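Side-chain contact in cytochrome c (Pseudomonas aeruginosa, PDB 6RTE), which acts as the dihydro-heme d1 dehydrogenase NirN, a c-type cytochrome with an eight-bladed beta-propeller that works in heme d1 biosynthesis: residues A[152-157]-A[171-176]. Numbering follows the deposited sequence.
Sequences VVESGD and IARFPS
R173 reaches across to both E154 and D157, and the contact rests on its guanidinium. CG stands anti to the backbone N (chi1 -172°) and the chain runs extended to NE, which carries the charged group over strand 159-164, where it also touches H159 and T161. R173 NE donates to E154 OE1 at 2.8 Å, meeting that oxygen on its syn side, somewhat out of the carboxylate plane, and T161 OG1 is hydrogen-bonded to that same oxygen. R173 NH2 donates to E154 OE2 at 3.1 Å, this time from above the carboxylate. The grip is therefore side-on with two nitrogens, yet not coplanar: the E154 carboxylate and R173 guanidinium planes stand 60° apart. D157 OD2 takes a further bond from R173 NH2 at 3.0 Å, bent to 132° at the hydrogen, which makes NH2 the atom shared by both acids. This oxygen lies in the guanidinium plane but is met from above its own carboxylate. A water accepts from R173 NH1 and donates to D157 OD2, giving the pair a second, water-mediated link. Strands 150-154 and 169-175 flank 159-164 in one antiparallel four-stranded sheet, so this salt-bridge network spans alternate strands of one blade of the beta-propeller.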
loop_
_atom_site.group_PDB
_atom_site.type_symbol
_atom_site.label_atom_id
_atom_site.label_comp_id
_atom_site.label_asym_id
_atom_site.label_seq_id
_atom_site.Cartn_x
_atom_site.Cartn_y
_atom_site.Cartn_z
ATOM N N VAL A 152 -2.447 0.216 12.890
ATOM C CA VAL A 152 -2.422 -1.218 12.589
ATOM C C VAL A 152 -3.604 -1.551 11.696
ATOM O O VAL A 152 -4.760 -1.308 12.065
ATOM C CB VAL A 152 -2.448 -2.072 13.866
ATOM C CG1 VAL A 152 -2.368 -3.558 13.498
ATOM C CG2 VAL A 152 -1.319 -1.693 14.763
ATOM N N VAL A 153 -3.316 -2.113 10.529
ATOM C CA VAL A 153 -4.346 -2.484 9.561
ATOM C C VAL A 153 -4.768 -3.922 9.849
ATOM O O VAL A 153 -3.949 -4.849 9.790
ATOM C CB VAL A 153 -3.837 -2.313 8.125
ATOM C CG1 VAL A 153 -4.886 -2.756 7.118
ATOM C CG2 VAL A 153 -3.475 -0.841 7.855
ATOM N N GLU A 154 -6.035 -4.103 10.222
ATOM C CA GLU A 154 -6.592 -5.435 10.487
ATOM C C GLU A 154 -7.376 -5.846 9.240
ATOM O O GLU A 154 -8.570 -5.568 9.113
ATOM C CB GLU A 154 -7.468 -5.427 11.732
ATOM C CG GLU A 154 -6.716 -5.125 13.018
ATOM C CD GLU A 154 -7.641 -5.038 14.219
ATOM O OE1 GLU A 154 -8.009 -3.906 14.627
ATOM O OE2 GLU A 154 -8.005 -6.104 14.750
ATOM N N SER A 155 -6.687 -6.504 8.308
ATOM C CA SER A 155 -7.264 -6.716 6.983
ATOM C C SER A 155 -8.295 -7.840 6.955
ATOM O O SER A 155 -9.105 -7.889 6.028
ATOM C CB SER A 155 -6.148 -6.997 5.976
ATOM O OG SER A 155 -5.647 -8.316 6.113
ATOM N N GLY A 156 -8.283 -8.734 7.942
ATOM C CA GLY A 156 -9.225 -9.842 7.944
ATOM C C GLY A 156 -10.666 -9.405 8.134
ATOM O O GLY A 156 -11.580 -9.985 7.540
ATOM N N ASP A 157 -10.897 -8.394 8.977
ATOM C CA ASP A 157 -12.238 -7.869 9.212
ATOM C C ASP A 157 -12.323 -6.377 8.916
ATOM O O ASP A 157 -13.291 -5.723 9.307
ATOM C CB ASP A 157 -12.698 -8.164 10.647
ATOM C CG ASP A 157 -11.629 -7.866 11.694
ATOM O OD1 ASP A 157 -10.614 -7.209 11.370
ATOM O OD2 ASP A 157 -11.815 -8.302 12.856
ATOM N N ILE A 171 -5.701 2.160 21.863
ATOM C CA ILE A 171 -6.440 3.321 22.339
ATOM C C ILE A 171 -7.664 3.607 21.489
ATOM O O ILE A 171 -8.498 4.439 21.887
ATOM C CB ILE A 171 -5.547 4.579 22.433
ATOM C CG1 ILE A 171 -5.037 5.016 21.062
ATOM C CG2 ILE A 171 -4.364 4.314 23.367
ATOM C CD1 ILE A 171 -4.322 6.368 21.101
ATOM N N ALA A 172 -7.807 2.942 20.345
ATOM C CA ALA A 172 -8.977 3.093 19.494
ATOM C C ALA A 172 -8.984 1.961 18.476
ATOM O O ALA A 172 -7.922 1.471 18.071
ATOM C CB ALA A 172 -8.984 4.445 18.772
ATOM N N ARG A 173 -10.182 1.568 18.060
ATOM C CA ARG A 173 -10.362 0.628 16.966
ATOM C C ARG A 173 -11.595 1.072 16.197
ATOM O O ARG A 173 -12.599 1.446 16.808
ATOM C CB ARG A 173 -10.513 -0.800 17.496
ATOM C CG ARG A 173 -10.503 -1.875 16.418
ATOM C CD ARG A 173 -10.645 -3.269 17.025
ATOM N NE ARG A 173 -10.457 -4.306 16.009
ATOM C CZ ARG A 173 -11.432 -5.029 15.456
ATOM N NH1 ARG A 173 -12.701 -4.861 15.818
ATOM N NH2 ARG A 173 -11.128 -5.934 14.535
ATOM N N PHE A 174 -11.512 1.081 14.868
ATOM C CA PHE A 174 -12.646 1.516 14.066
ATOM C C PHE A 174 -12.710 0.700 12.780
ATOM O O PHE A 174 -11.680 0.233 12.283
ATOM C CB PHE A 174 -12.577 3.028 13.741
ATOM C CG PHE A 174 -11.299 3.478 13.064
ATOM C CD1 PHE A 174 -10.163 3.763 13.804
ATOM C CD2 PHE A 174 -11.251 3.647 11.693
ATOM C CE1 PHE A 174 -8.988 4.194 13.183
ATOM C CE2 PHE A 174 -10.089 4.075 11.071
ATOM C CZ PHE A 174 -8.956 4.346 11.822
ATOM N N PRO A 175 -13.915 0.478 12.249
ATOM C CA PRO A 175 -14.027 -0.212 10.958
ATOM C C PRO A 175 -13.605 0.712 9.832
ATOM O O PRO A 175 -13.909 1.908 9.840
ATOM C CB PRO A 175 -15.513 -0.571 10.871
ATOM C CG PRO A 175 -16.186 0.515 11.660
ATOM C CD PRO A 175 -15.239 0.835 12.798
ATOM N N SER A 176 -12.871 0.154 8.877
ATOM C CA SER A 176 -12.369 0.932 7.759
ATOM C C SER A 176 -13.205 0.662 6.514
ATOM O O SER A 176 -14.122 -0.165 6.510
ATOM C CB SER A 176 -10.899 0.605 7.495
ATOM O OG SER A 176 -10.749 -0.717 6.993
HETATM O O HOH W 1 -14.231 -7.252 14.637
#